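Local atomic coordinates of arginase (Trypanosoma brucei brucei, PDB entry 4RHJ), a protein that is of unknown function but keeps the arginase-deacetylase fold, having evolved without the binuclear manganese cluster of true arginases. Residues Val164-Ser169 against Gly192-Gly197; Val239-Asp244 against Val282-Tyr287. One frame throughout, in Å; residues are numbered along the deposited sequence. Where two conformers were deposited one is given.

Overall arrangement
Both contacts are parallel strand pairings in one sheet, whose local order is 281-287, 239-244, 163-168, 190-196; the middle two are neighbours and join contact 1 to contact 2. Both are buried, yet contact 2 lies about 3 Å from the chain centre and contact 1 about 13 Å, measured centre to centre. Each joins the two strands of a beta-alpha-beta unit. Contact 1 is mainly apolar, valines and Phe168, with a histidine and serines toward its C-terminal end; contact 2 adds two aspartates and a tyrosine, including Asp244, a manganese ligand in another structure of this protein. The two meet where Phe168 O lies 2.8 Å from Asp244 N, and through Tyr287 and His167.

Contact 1. Residues Val164-Ser169 against Gly192-Gly197; sequences VIVHFS and GVVSVG
Gly192 O receives Ile165 N at 3.3 Å and opens the pairing of strands 163-168 and 190-196, which with helix 180-186 form a beta-alpha-beta unit of the arginase-deacetylase sheet. The short strand axes approach to 4.6 Å and diverge by 16°, with the chains running in the same direction. Val193 lies on the face that also carries Ile165, His167 and Ser195; its side chain rests on Leu185, and Ile165 packs on Leu184 of the same helix. Val194 is bonded through both its N and its O: its N donates to Ile165 O, nearly head-on to the carbonyl, and its O accepts His167 N at 2.6 Å. The same Val194 O also meets Val166 CA in a CA-H...O contact. Ser195 brings OG to the edge of the His167 imidazole, in the ring plane, but at 3.9 Å from ND1 the pair is not hydrogen-bonded. His167 has CG anti to its N (chi1 -179°), which turns the ring away from Gly192-Gly197, and its NE2 is hydrogen-bonded to Tyr287 OH. Val196 N binds His167 O at 2.7 Å. On the face shared with Val166 and Val194, Val196 and Phe168 lie side by side, and Ile272 of helix 266-274 touches both. Val196 CB is 3.6 Å from both Phe168 CD1 and CE1, an oblique approach to the ring. Past the strand, Gly197 adopts a positive phi of 89°, and its C comes within 3.2 Å of Ser169 O, which accepts a hydrogen bond from Asn198 ND2.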
ATOM      1  N   VAL A 164      -3.156 -21.685 -23.341  1.00 37.79           N
ATOM      2  CA  VAL A 164      -2.649 -20.325 -23.250  1.00 23.99           C
ATOM      3  C   VAL A 164      -2.269 -20.053 -21.812  1.00 22.18           C
ATOM      4  O   VAL A 164      -2.592 -20.835 -20.928  1.00 29.97           O
ATOM      5  CB  VAL A 164      -3.663 -19.287 -23.735  1.00 31.98           C
ATOM      6  CG1 VAL A 164      -4.357 -19.787 -24.991  1.00 32.43           C
ATOM      7  CG2 VAL A 164      -4.672 -18.966 -22.642  1.00 28.33           C
ATOM      8  N   ILE A 165      -1.569 -18.952 -21.589  1.00 17.31           N
ATOM      9  CA  ILE A 165      -1.089 -18.601 -20.259  0.50 26.16           C
ATOM     10  C   ILE A 165      -1.379 -17.141 -19.946  1.00 15.70           C
ATOM     11  O   ILE A 165      -1.122 -16.268 -20.760  1.00 23.54           O
ATOM     12  CB  ILE A 165       0.431 -18.867 -20.114  0.50 20.82           C
ATOM     13  CG1 ILE A 165       0.719 -20.369 -20.183  0.50 27.48           C
ATOM     14  CG2 ILE A 165       0.954 -18.308 -18.807  0.50 26.18           C
ATOM     15  CD1 ILE A 165       2.135 -20.732 -19.843  0.50 20.91           C
ATOM     16  N   VAL A 166      -1.931 -16.883 -18.767  1.00 20.76           N
ATOM     17  CA  VAL A 166      -2.087 -15.510 -18.291  1.00 15.13           C
ATOM     18  C   VAL A 166      -1.000 -15.230 -17.241  1.00 21.70           C
ATOM     19  O   VAL A 166      -1.094 -15.710 -16.114  1.00 20.34           O
ATOM     20  CB  VAL A 166      -3.489 -15.256 -17.712  1.00 16.53           C
ATOM     21  CG1 VAL A 166      -3.582 -13.859 -17.130  1.00 20.53           C
ATOM     22  CG2 VAL A 166      -4.535 -15.412 -18.786  1.00 17.52           C
ATOM     23  N   HIS A 167       0.041 -14.478 -17.620  1.00 20.16           N
ATOM     24  CA  HIS A 167       1.230 -14.315 -16.762  1.00 24.55           C
ATOM     25  C   HIS A 167       1.300 -12.947 -16.081  1.00 15.09           C
ATOM     26  O   HIS A 167       1.392 -11.907 -16.730  1.00 16.44           O
ATOM     27  CB  HIS A 167       2.536 -14.565 -17.558  1.00 13.87           C
ATOM     28  CG  HIS A 167       3.790 -14.437 -16.735  1.00 22.09           C
ATOM     29  ND1 HIS A 167       4.827 -13.601 -17.086  1.00 28.42           N
ATOM     30  CD2 HIS A 167       4.157 -15.019 -15.565  1.00 13.02           C
ATOM     31  CE1 HIS A 167       5.786 -13.684 -16.177  1.00 22.03           C
ATOM     32  NE2 HIS A 167       5.403 -14.538 -15.248  1.00 18.54           N
ATOM     33  N   PHE A 168       1.278 -12.981 -14.757  1.00 14.76           N
ATOM     34  CA  PHE A 168       1.364 -11.798 -13.904  1.00 12.40           C
ATOM     35  C   PHE A 168       2.729 -11.622 -13.249  1.00 12.21           C
ATOM     36  O   PHE A 168       3.051 -12.301 -12.289  1.00 17.11           O
ATOM     37  CB  PHE A 168       0.322 -11.863 -12.780  1.00 15.04           C
ATOM     38  CG  PHE A 168      -1.106 -11.912 -13.251  1.00 16.68           C
ATOM     39  CD1 PHE A 168      -1.793 -10.752 -13.534  1.00 10.60           C
ATOM     40  CD2 PHE A 168      -1.774 -13.134 -13.353  1.00 26.77           C
ATOM     41  CE1 PHE A 168      -3.105 -10.810 -13.957  1.00 14.83           C
ATOM     42  CE2 PHE A 168      -3.073 -13.203 -13.759  1.00 11.71           C
ATOM     43  CZ  PHE A 168      -3.749 -12.042 -14.056  1.00 15.59           C
ATOM     44  N   SER A 169       3.506 -10.666 -13.719  1.00 14.71           N
ATOM     45  CA  SER A 169       4.803 -10.428 -13.125  1.00 12.44           C
ATOM     46  C   SER A 169       5.242  -9.006 -13.358  1.00 10.39           C
ATOM     47  O   SER A 169       4.665  -8.320 -14.198  1.00 15.62           O
ATOM     48  CB  SER A 169       5.825 -11.390 -13.705  1.00 15.18           C
ATOM     49  OG  SER A 169       7.026 -11.302 -12.991  1.00 15.51           O
ATOM     50  N   GLY A 192      -0.591 -18.899 -27.162  1.00 36.10           N
ATOM     51  CA  GLY A 192      -0.646 -17.490 -26.804  1.00 32.26           C
ATOM     52  C   GLY A 192      -0.222 -17.164 -25.382  1.00 23.44           C
ATOM     53  O   GLY A 192      -0.406 -17.978 -24.486  1.00 21.87           O
ATOM     54  N   VAL A 193       0.343 -15.972 -25.190  1.00 19.98           N
ATOM     55  CA  VAL A 193       0.700 -15.473 -23.862  1.00 24.43           C
ATOM     56  C   VAL A 193       0.120 -14.091 -23.578  1.00 21.60           C
ATOM     57  O   VAL A 193       0.366 -13.138 -24.304  1.00 26.35           O
ATOM     58  CB  VAL A 193       2.229 -15.391 -23.665  1.00 29.34           C
ATOM     59  CG1 VAL A 193       2.563 -14.761 -22.313  1.00 27.89           C
ATOM     60  CG2 VAL A 193       2.865 -16.767 -23.779  1.00 21.29           C
ATOM     61  N   VAL A 194      -0.645 -14.002 -22.499  1.00 21.27           N
ATOM     62  CA  VAL A 194      -1.137 -12.738 -21.987  1.00 15.93           C
ATOM     63  C   VAL A 194      -0.314 -12.332 -20.763  1.00 11.11           C
ATOM     64  O   VAL A 194      -0.424 -12.936 -19.699  1.00 12.58           O
ATOM     65  CB  VAL A 194      -2.634 -12.837 -21.619  1.00 26.40           C
ATOM     66  CG1 VAL A 194      -3.217 -11.481 -21.395  1.00 14.85           C
ATOM     67  CG2 VAL A 194      -3.416 -13.551 -22.723  1.00 27.71           C
ATOM     68  N   SER A 195       0.535 -11.325 -20.919  1.00 15.83           N
ATOM     69  CA  SER A 195       1.382 -10.874 -19.817  1.00 15.06           C
ATOM     70  C   SER A 195       0.874  -9.589 -19.192  1.00 22.61           C
ATOM     71  O   SER A 195       0.824  -8.548 -19.837  1.00 16.59           O
ATOM     72  CB  SER A 195       2.810 -10.686 -20.297  1.00  7.46           C
ATOM     73  OG  SER A 195       3.458 -11.941 -20.381  1.00 21.63           O
ATOM     74  N   VAL A 196       0.523  -9.658 -17.916  1.00 15.46           N
ATOM     75  CA  VAL A 196      -0.134  -8.542 -17.244  1.00 24.10           C
ATOM     76  C   VAL A 196       0.736  -7.974 -16.112  1.00 15.11           C
ATOM     77  O   VAL A 196       1.363  -8.720 -15.371  1.00 11.19           O
ATOM     78  CB  VAL A 196      -1.527  -8.978 -16.687  1.00 25.06           C
ATOM     79  CG1 VAL A 196      -2.275  -7.799 -16.073  1.00 30.40           C
ATOM     80  CG2 VAL A 196      -2.377  -9.627 -17.784  1.00 16.07           C
ATOM     81  N   GLY A 197       0.788  -6.652 -15.990  1.00 21.12           N
ATOM     82  CA  GLY A 197       1.501  -6.032 -14.890  1.00 18.55           C
ATOM     83  C   GLY A 197       2.975  -5.730 -15.093  1.00  8.97           C
ATOM     84  O   GLY A 197       3.580  -5.134 -14.216  1.00 18.19           O
TER

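Contact 2. Residues Val239-Asp244 against Val282-Tyr287; sequences VFISID and VGIDVY
Val239-Asp244 and Val282-Tyr287 run parallel, 1° apart with axes 4.7 Å from each other, and four regular N-H...O bonds join them from Ile241 N to Tyr287 N, the straightest from Ile241 N to Gly283 O. With helix 266-274 between them, strands 239-244 and 281-287 form a beta-alpha-beta unit in the middle of the parallel sheet of the arginase-deacetylase fold. Val282 crosses Phe240 at about a right angle, its CG2 lying at the ring edge, 3.4 Å from Phe240 CD1, while Gly283 O sits over one ring face. Farther along, Tyr287 has CG between its N and carbonyl carbon (chi1 62°), which brings the ring over the neighbouring strand, with Ile243 O and Asp244 CA on one face. Tyr287 CE1 is 3.2 Å from Ser242 OG, which bonds to Thr147, and CE2 is 3.3 Å from Asp244 OD2. Asp244 binds manganese in a structure of this protein, though no metal is bound here; its carboxylate is held by Ser246 N and Ser169 OG. On the face of Ile241, Ile243, Ile284 and Val286, Ile241 CB meets Ile284 CG1, and Ile243 CG2 lies 3.7 Å from Val286 CG1. That apolar side packs on helix 303-316 through Ile311 and Leu308, whereas Phe240 on the other face meets Met150 and Val151 of helix 148-157; strands 163-168 and 136-140 flank the pair within the sheet.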
ATOM      1  N   VAL A 239      -7.039 -22.182 -19.756  1.00 14.91           N
ATOM      2  CA  VAL A 239      -6.136 -21.215 -19.159  1.00 12.16           C
ATOM      3  C   VAL A 239      -5.220 -21.800 -18.082  1.00 18.66           C
ATOM      4  O   VAL A 239      -5.677 -22.393 -17.124  1.00 23.33           O
ATOM      5  CB  VAL A 239      -6.909 -20.012 -18.530  1.00 27.93           C
ATOM      6  CG1 VAL A 239      -5.933 -18.988 -17.991  1.00 10.11           C
ATOM      7  CG2 VAL A 239      -7.825 -19.348 -19.548  1.00 32.50           C
ATOM      8  N   PHE A 240      -3.920 -21.629 -18.268  1.00 15.10           N
ATOM      9  CA  PHE A 240      -2.952 -21.797 -17.192  1.00 15.36           C
ATOM     10  C   PHE A 240      -2.832 -20.450 -16.518  1.00 14.85           C
ATOM     11  O   PHE A 240      -2.781 -19.418 -17.182  1.00 19.32           O
ATOM     12  CB  PHE A 240      -1.592 -22.263 -17.727  1.00 21.11           C
ATOM     13  CG  PHE A 240      -0.559 -22.530 -16.657  1.00 34.05           C
ATOM     14  CD1 PHE A 240      -0.219 -23.833 -16.303  1.00 30.89           C
ATOM     15  CD2 PHE A 240       0.093 -21.479 -16.017  1.00 19.38           C
ATOM     16  CE1 PHE A 240       0.738 -24.082 -15.313  1.00 29.59           C
ATOM     17  CE2 PHE A 240       1.041 -21.726 -15.028  1.00 23.54           C
ATOM     18  CZ  PHE A 240       1.364 -23.025 -14.682  1.00 16.81           C
ATOM     19  N   ILE A 241      -2.789 -20.428 -15.198  1.00 20.03           N
ATOM     20  CA  ILE A 241      -2.633 -19.149 -14.542  1.00 22.27           C
ATOM     21  C   ILE A 241      -1.318 -19.154 -13.792  1.00 17.39           C
ATOM     22  O   ILE A 241      -1.084 -20.025 -12.959  1.00 19.54           O
ATOM     23  CB  ILE A 241      -3.829 -18.839 -13.624  1.00 18.23           C
ATOM     24  CG1 ILE A 241      -5.057 -18.544 -14.497  1.00 13.94           C
ATOM     25  CG2 ILE A 241      -3.521 -17.655 -12.732  1.00 25.64           C
ATOM     26  CD1 ILE A 241      -6.311 -18.149 -13.752  1.00 19.10           C
ATOM     27  N   SER A 242      -0.445 -18.205 -14.142  1.00 18.28           N
ATOM     28  CA  SER A 242       0.884 -18.089 -13.537  1.00 14.95           C
ATOM     29  C   SER A 242       1.012 -16.717 -12.898  1.00 17.58           C
ATOM     30  O   SER A 242       0.835 -15.688 -13.564  1.00 16.84           O
ATOM     31  CB  SER A 242       1.997 -18.300 -14.562  1.00 13.03           C
ATOM     32  OG  SER A 242       3.257 -18.467 -13.919  1.00 13.92           O
ATOM     33  N   ILE A 243       1.324 -16.733 -11.605  1.00 15.89           N
ATOM     34  CA  ILE A 243       1.252 -15.564 -10.744  1.00 15.76           C
ATOM     35  C   ILE A 243       2.554 -15.366  -9.978  1.00 12.29           C
ATOM     36  O   ILE A 243       2.871 -16.101  -9.056  1.00 11.31           O
ATOM     37  CB  ILE A 243       0.073 -15.681  -9.747  1.00 22.16           C
ATOM     38  CG1 ILE A 243      -1.262 -15.468 -10.474  1.00 21.81           C
ATOM     39  CG2 ILE A 243       0.234 -14.703  -8.581  1.00 15.76           C
ATOM     40  CD1 ILE A 243      -2.468 -15.827  -9.646  1.00 20.95           C
ATOM     41  N   ASP A 244       3.334 -14.404 -10.422  1.00 11.30           N
ATOM     42  CA  ASP A 244       4.515 -13.990  -9.703  1.00 16.17           C
ATOM     43  C   ASP A 244       4.107 -12.893  -8.746  1.00 14.62           C
ATOM     44  O   ASP A 244       3.501 -11.896  -9.145  1.00 11.35           O
ATOM     45  CB  ASP A 244       5.586 -13.494 -10.656  1.00 22.52           C
ATOM     46  CG  ASP A 244       6.949 -13.357  -9.994  1.00 16.45           C
ATOM     47  OD1 ASP A 244       7.023 -13.199  -8.764  1.00 17.63           O
ATOM     48  OD2 ASP A 244       7.955 -13.404 -10.724  1.00 28.48           O
ATOM     49  N   VAL A 282      -6.072 -24.843 -16.640  1.00 23.17           N
ATOM     50  CA  VAL A 282      -5.231 -26.036 -16.718  1.00 21.23           C
ATOM     51  C   VAL A 282      -4.407 -26.197 -15.447  1.00 17.21           C
ATOM     52  O   VAL A 282      -4.000 -27.307 -15.089  1.00 13.22           O
ATOM     53  CB  VAL A 282      -4.286 -26.029 -17.946  1.00 16.87           C
ATOM     54  CG1 VAL A 282      -4.946 -25.384 -19.140  1.00 12.63           C
ATOM     55  CG2 VAL A 282      -2.989 -25.370 -17.634  1.00 14.59           C
ATOM     56  N   GLY A 283      -4.200 -25.088 -14.751  1.00 17.90           N
ATOM     57  CA  GLY A 283      -3.422 -25.105 -13.533  1.00 15.75           C
ATOM     58  C   GLY A 283      -2.987 -23.722 -13.109  1.00 24.89           C
ATOM     59  O   GLY A 283      -3.103 -22.763 -13.866  1.00 27.78           O
ATOM     60  N   ILE A 284      -2.496 -23.628 -11.877  1.00 25.05           N
ATOM     61  CA  ILE A 284      -2.124 -22.356 -11.259  1.00 26.32           C
ATOM     62  C   ILE A 284      -0.819 -22.482 -10.458  1.00  9.03           C
ATOM     63  O   ILE A 284      -0.680 -23.351  -9.606  1.00 16.30           O
ATOM     64  CB  ILE A 284      -3.246 -21.828 -10.319  1.00 18.06           C
ATOM     65  CG1 ILE A 284      -4.574 -21.670 -11.064  1.00 10.08           C
ATOM     66  CG2 ILE A 284      -2.855 -20.491  -9.679  1.00 15.59           C
ATOM     67  CD1 ILE A 284      -5.724 -21.415 -10.154  1.00 13.70           C
ATOM     68  N   ASP A 285       0.127 -21.607 -10.749  1.00  9.52           N
ATOM     69  CA  ASP A 285       1.402 -21.604 -10.063  1.00 15.32           C
ATOM     70  C   ASP A 285       1.597 -20.274  -9.398  1.00 12.48           C
ATOM     71  O   ASP A 285       1.789 -19.254 -10.066  1.00 17.27           O
ATOM     72  CB  ASP A 285       2.584 -21.876 -11.011  1.00 19.17           C
ATOM     73  CG  ASP A 285       3.938 -21.855 -10.283  1.00 15.63           C
ATOM     74  OD1 ASP A 285       3.976 -22.150  -9.069  1.00 25.09           O
ATOM     75  OD2 ASP A 285       4.959 -21.550 -10.919  1.00 17.77           O
ATOM     76  N   VAL A 286       1.548 -20.272  -8.080  1.00 12.81           N
ATOM     77  CA  VAL A 286       1.786 -19.025  -7.384  1.00 19.40           C
ATOM     78  C   VAL A 286       3.139 -19.068  -6.692  1.00 15.99           C
ATOM     79  O   VAL A 286       3.333 -19.838  -5.759  1.00 16.55           O
ATOM     80  CB  VAL A 286       0.680 -18.723  -6.381  1.00 13.00           C
ATOM     81  CG1 VAL A 286       0.725 -17.260  -6.014  1.00 13.95           C
ATOM     82  CG2 VAL A 286      -0.672 -19.054  -6.996  1.00  8.96           C
ATOM     83  N   TYR A 287       4.049 -18.204  -7.154  1.00 20.65           N
ATOM     84  CA  TYR A 287       5.478 -18.260  -6.844  1.00 14.06           C
ATOM     85  C   TYR A 287       6.083 -16.889  -6.565  1.00 15.20           C
ATOM     86  O   TYR A 287       5.384 -15.885  -6.585  1.00 15.35           O
ATOM     87  CB  TYR A 287       6.227 -18.900  -8.005  1.00 16.73           C
ATOM     88  CG  TYR A 287       6.123 -18.137  -9.317  1.00 15.01           C
ATOM     89  CD1 TYR A 287       5.052 -18.337 -10.186  1.00 13.81           C
ATOM     90  CD2 TYR A 287       7.104 -17.231  -9.689  1.00 13.88           C
ATOM     91  CE1 TYR A 287       4.973 -17.653 -11.392  1.00 12.32           C
ATOM     92  CE2 TYR A 287       7.037 -16.555 -10.878  1.00 20.15           C
ATOM     93  CZ  TYR A 287       5.971 -16.756 -11.732  1.00 12.81           C
ATOM     94  OH  TYR A 287       5.909 -16.054 -12.926  1.00 21.18           O
TER